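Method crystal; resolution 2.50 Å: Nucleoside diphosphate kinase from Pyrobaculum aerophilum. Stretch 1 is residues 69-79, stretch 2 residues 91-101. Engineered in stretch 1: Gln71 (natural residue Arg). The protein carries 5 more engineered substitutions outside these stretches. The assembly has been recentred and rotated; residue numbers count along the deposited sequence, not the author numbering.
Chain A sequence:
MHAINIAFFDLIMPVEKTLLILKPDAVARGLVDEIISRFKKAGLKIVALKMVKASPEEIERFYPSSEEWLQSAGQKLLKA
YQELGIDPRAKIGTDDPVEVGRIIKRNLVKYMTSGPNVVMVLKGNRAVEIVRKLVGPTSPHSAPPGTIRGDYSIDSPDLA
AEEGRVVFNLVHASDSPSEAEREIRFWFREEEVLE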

# COMPACT_ATOMS: atom_id res chain seq x y z
N TRP A 69 -14.63 16.93 21.53
CA TRP A 69 -14.72 16.50 20.14
C TRP A 69 -16.13 16.23 19.64
O TRP A 69 -16.48 16.62 18.51
CB TRP A 69 -13.90 15.25 19.94
CG TRP A 69 -13.74 14.89 18.48
CD1 TRP A 69 -12.80 15.40 17.61
CD2 TRP A 69 -14.52 13.95 17.73
NE1 TRP A 69 -12.96 14.82 16.38
CE2 TRP A 69 -14.01 13.93 16.42
CE3 TRP A 69 -15.62 13.13 18.03
CZ2 TRP A 69 -14.54 13.12 15.42
CZ3 TRP A 69 -16.16 12.32 17.02
CH2 TRP A 69 -15.61 12.32 15.74
N LEU A 70 -16.93 15.53 20.45
CA LEU A 70 -18.34 15.23 20.11
C LEU A 70 -19.13 16.51 19.95
O LEU A 70 -19.78 16.70 18.94
CB LEU A 70 -19.00 14.34 21.18
CG LEU A 70 -18.40 12.96 21.34
CD1 LEU A 70 -18.98 12.30 22.52
CD2 LEU A 70 -18.65 12.14 20.11
N GLN A 71 -19.02 17.37 20.96
CA GLN A 71 -19.64 18.69 20.97
C GLN A 71 -19.40 19.45 19.66
O GLN A 71 -20.36 19.88 18.99
CB GLN A 71 -19.18 19.51 22.19
CG GLN A 71 -19.86 20.88 22.37
CD GLN A 71 -19.62 21.47 23.78
OE1 GLN A 71 -20.10 20.94 24.79
NE2 GLN A 71 -18.90 22.58 23.83
N SER A 72 -18.14 19.58 19.27
CA SER A 72 -17.82 20.41 18.12
C SER A 72 -18.27 19.76 16.80
O SER A 72 -18.81 20.46 15.92
CB SER A 72 -16.34 20.86 18.12
OG SER A 72 -15.46 19.86 17.62
N ALA A 73 -18.11 18.44 16.68
CA ALA A 73 -18.64 17.68 15.52
C ALA A 73 -20.14 17.96 15.38
O ALA A 73 -20.65 18.18 14.27
CB ALA A 73 -18.40 16.21 15.68
N GLY A 74 -20.81 18.02 16.54
CA GLY A 74 -22.24 18.32 16.63
C GLY A 74 -22.72 19.70 16.23
O GLY A 74 -23.76 19.82 15.57
N GLN A 75 -21.98 20.74 16.63
CA GLN A 75 -22.28 22.13 16.24
C GLN A 75 -22.19 22.35 14.72
O GLN A 75 -23.06 22.99 14.13
CB GLN A 75 -21.35 23.09 16.98
CG GLN A 75 -21.98 23.72 18.23
CD GLN A 75 -21.00 23.86 19.41
OE1 GLN A 75 -21.35 23.59 20.57
NE2 GLN A 75 -19.75 24.26 19.10
N LYS A 76 -21.17 21.80 14.08
CA LYS A 76 -20.97 21.91 12.64
C LYS A 76 -22.18 21.35 11.87
O LYS A 76 -22.70 22.03 10.97
CB LYS A 76 -19.64 21.25 12.25
CG LYS A 76 -19.42 20.89 10.78
CD LYS A 76 -17.91 20.66 10.50
CE LYS A 76 -17.67 19.56 9.46
NZ LYS A 76 -18.61 19.65 8.30
N LEU A 77 -22.66 20.16 12.27
CA LEU A 77 -23.88 19.58 11.69
C LEU A 77 -25.13 20.43 11.97
O LEU A 77 -26.01 20.55 11.11
CB LEU A 77 -24.09 18.12 12.16
CG LEU A 77 -25.36 17.37 11.68
CD1 LEU A 77 -25.54 17.37 10.15
CD2 LEU A 77 -25.40 15.94 12.17
N LEU A 78 -25.20 21.00 13.17
CA LEU A 78 -26.31 21.83 13.57
C LEU A 78 -26.35 23.14 12.77
O LEU A 78 -27.43 23.58 12.34
CB LEU A 78 -26.31 22.10 15.09
CG LEU A 78 -26.67 20.95 16.05
CD1 LEU A 78 -26.49 21.39 17.47
CD2 LEU A 78 -28.08 20.39 15.84
N LYS A 79 -25.17 23.74 12.56
CA LYS A 79 -25.04 24.91 11.69
C LYS A 79 -25.46 24.53 10.26
O LYS A 79 -26.24 25.27 9.63
CB LYS A 79 -23.61 25.47 11.72
N LYS A 91 -35.25 15.40 12.11
CA LYS A 91 -34.27 14.62 11.33
C LYS A 91 -33.58 13.48 12.07
O LYS A 91 -33.50 12.37 11.52
CB LYS A 91 -33.24 15.52 10.68
CG LYS A 91 -32.33 14.81 9.69
CD LYS A 91 -33.06 14.40 8.39
CE LYS A 91 -32.08 14.36 7.25
NZ LYS A 91 -32.56 13.46 6.20
N ILE A 92 -33.08 13.73 13.29
CA ILE A 92 -32.26 12.74 13.99
C ILE A 92 -32.66 12.57 15.45
O ILE A 92 -31.96 11.90 16.23
CB ILE A 92 -30.74 13.08 13.92
CG1 ILE A 92 -30.49 14.58 14.15
CG2 ILE A 92 -30.12 12.58 12.61
CD1 ILE A 92 -29.03 14.90 14.45
N GLY A 93 -33.74 13.21 15.86
CA GLY A 93 -34.29 12.99 17.18
C GLY A 93 -33.75 13.84 18.32
O GLY A 93 -34.33 13.82 19.43
N THR A 94 -32.66 14.57 18.10
CA THR A 94 -32.10 15.42 19.15
C THR A 94 -31.51 16.72 18.59
O THR A 94 -31.16 16.78 17.42
CB THR A 94 -31.00 14.67 19.97
OG1 THR A 94 -30.40 15.58 20.90
CG2 THR A 94 -29.90 14.11 19.04
N ASP A 95 -31.37 17.76 19.41
CA ASP A 95 -30.52 18.91 19.00
C ASP A 95 -29.37 19.15 19.98
O ASP A 95 -28.76 20.22 19.95
CB ASP A 95 -31.33 20.21 18.81
CG ASP A 95 -32.14 20.62 20.06
OD1 ASP A 95 -33.04 21.47 19.91
OD2 ASP A 95 -31.89 20.11 21.18
N ASP A 96 -29.09 18.17 20.83
CA ASP A 96 -28.02 18.31 21.79
C ASP A 96 -26.66 18.05 21.09
O ASP A 96 -26.46 16.95 20.58
CB ASP A 96 -28.22 17.34 22.94
CG ASP A 96 -27.05 17.31 23.85
OD1 ASP A 96 -26.48 16.23 24.12
OD2 ASP A 96 -26.63 18.40 24.27
N PRO A 97 -25.74 19.06 21.04
CA PRO A 97 -24.43 18.93 20.35
C PRO A 97 -23.68 17.60 20.55
O PRO A 97 -23.33 16.95 19.54
CB PRO A 97 -23.62 20.10 20.91
CG PRO A 97 -24.63 21.16 21.16
CD PRO A 97 -25.90 20.41 21.62
N VAL A 98 -23.47 17.19 21.82
CA VAL A 98 -22.83 15.92 22.18
C VAL A 98 -23.60 14.66 21.67
O VAL A 98 -22.97 13.70 21.16
CB VAL A 98 -22.63 15.81 23.72
CG1 VAL A 98 -22.17 14.44 24.13
CG2 VAL A 98 -21.61 16.82 24.17
N GLU A 99 -24.92 14.65 21.81
CA GLU A 99 -25.74 13.55 21.29
C GLU A 99 -25.65 13.48 19.76
O GLU A 99 -25.66 12.39 19.18
CB GLU A 99 -27.20 13.60 21.80
CG GLU A 99 -27.41 12.91 23.19
CD GLU A 99 -28.78 13.21 23.83
OE1 GLU A 99 -29.82 13.12 23.13
OE2 GLU A 99 -28.84 13.53 25.05
N VAL A 100 -25.58 14.64 19.13
CA VAL A 100 -25.39 14.75 17.68
C VAL A 100 -23.98 14.24 17.27
O VAL A 100 -23.84 13.51 16.31
CB VAL A 100 -25.66 16.22 17.16
CG1 VAL A 100 -25.33 16.35 15.69
CG2 VAL A 100 -27.10 16.63 17.39
N GLY A 101 -22.94 14.65 18.00
CA GLY A 101 -21.62 14.10 17.85
C GLY A 101 -21.57 12.58 17.97
O GLY A 101 -20.78 11.91 17.28

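No hydrogen bond joins these two stretches; close backbone packing at a nearly perpendicular helix crossing (92°, axes 6.6 Å apart) and a band of apolar side chains do the work. Along stretch 2 the contact begins at Ile92, whose CA-CB bond points toward the partner and whose CD1 lies 4.4 Å from Leu77 CD2, a light apolar touch. Gly93 then turns the chain with positive phi (88°), a conformation in which a CB would jam against the preceding carbonyl oxygen; it makes no contact itself, but its type is fixed by the backbone.

Thr94 and Asp96 build the turn that delivers the second helix. Asp96 N donates to Thr94 OG1 at 2.9 Å, and Asp96, at the N-cap position, accepts from Glu99 N through OD1 at 3.2 Å. These polar groups serve their own stretch, while Asp95 between them meets the partner mainly through its backbone: its O lies 3.6 Å from Leu78 CD1.

Pro97 opens the helix, where a residue without an amide hydrogen costs nothing. Pro97 has more area covered by the partner than any other residue here: CB sits 3.8 Å from Gln71 O and CG 4.1 Å from Leu78 CD1. Its carbonyl oxygen has two roles, accepting the helical bond from Gly101 N (2.8 Å) and receiving a CA-H...O contact from Gly74 CA at 3.4 Å. An ideal CB on Gly74 would fall 2.0 Å from Pro97 O, so the missing side chain is what permits this approach.

The CA-to-CB bond of Val98 points sideways, and chi1 is t. Its CG1 lies 4.2 Å from Leu70 CD1, and its CG2 lies 4.1 Å from CB of Gln71, an engineered residue that contributes aliphatic surface here. The CA-to-CB bond of Glu99 points away, and the residue stays exposed, as suits a charged residue on the far side of the helix.

Val100 is buried, with its CA-to-CB bond toward the partner, its two methyls divided between two leucines: CG1 is 3.5 Å from Leu77 CD2, and CG2 is 4.2 Å from Leu78 CD2. CG1 also packs 3.8 Å from Gly74 CA, so a compact branched side chain fills the space beside the glycine.

Gly101 repeats the glycine rule from the other helix. Its CA makes a CA-H...O contact with Leu70 O at 3.4 Å, where an ideal CB would clash at 2.2 Å. Thus each helix supplies one glycine and one carbonyl acceptor, and the leucines and valines pack around this close backbone junction.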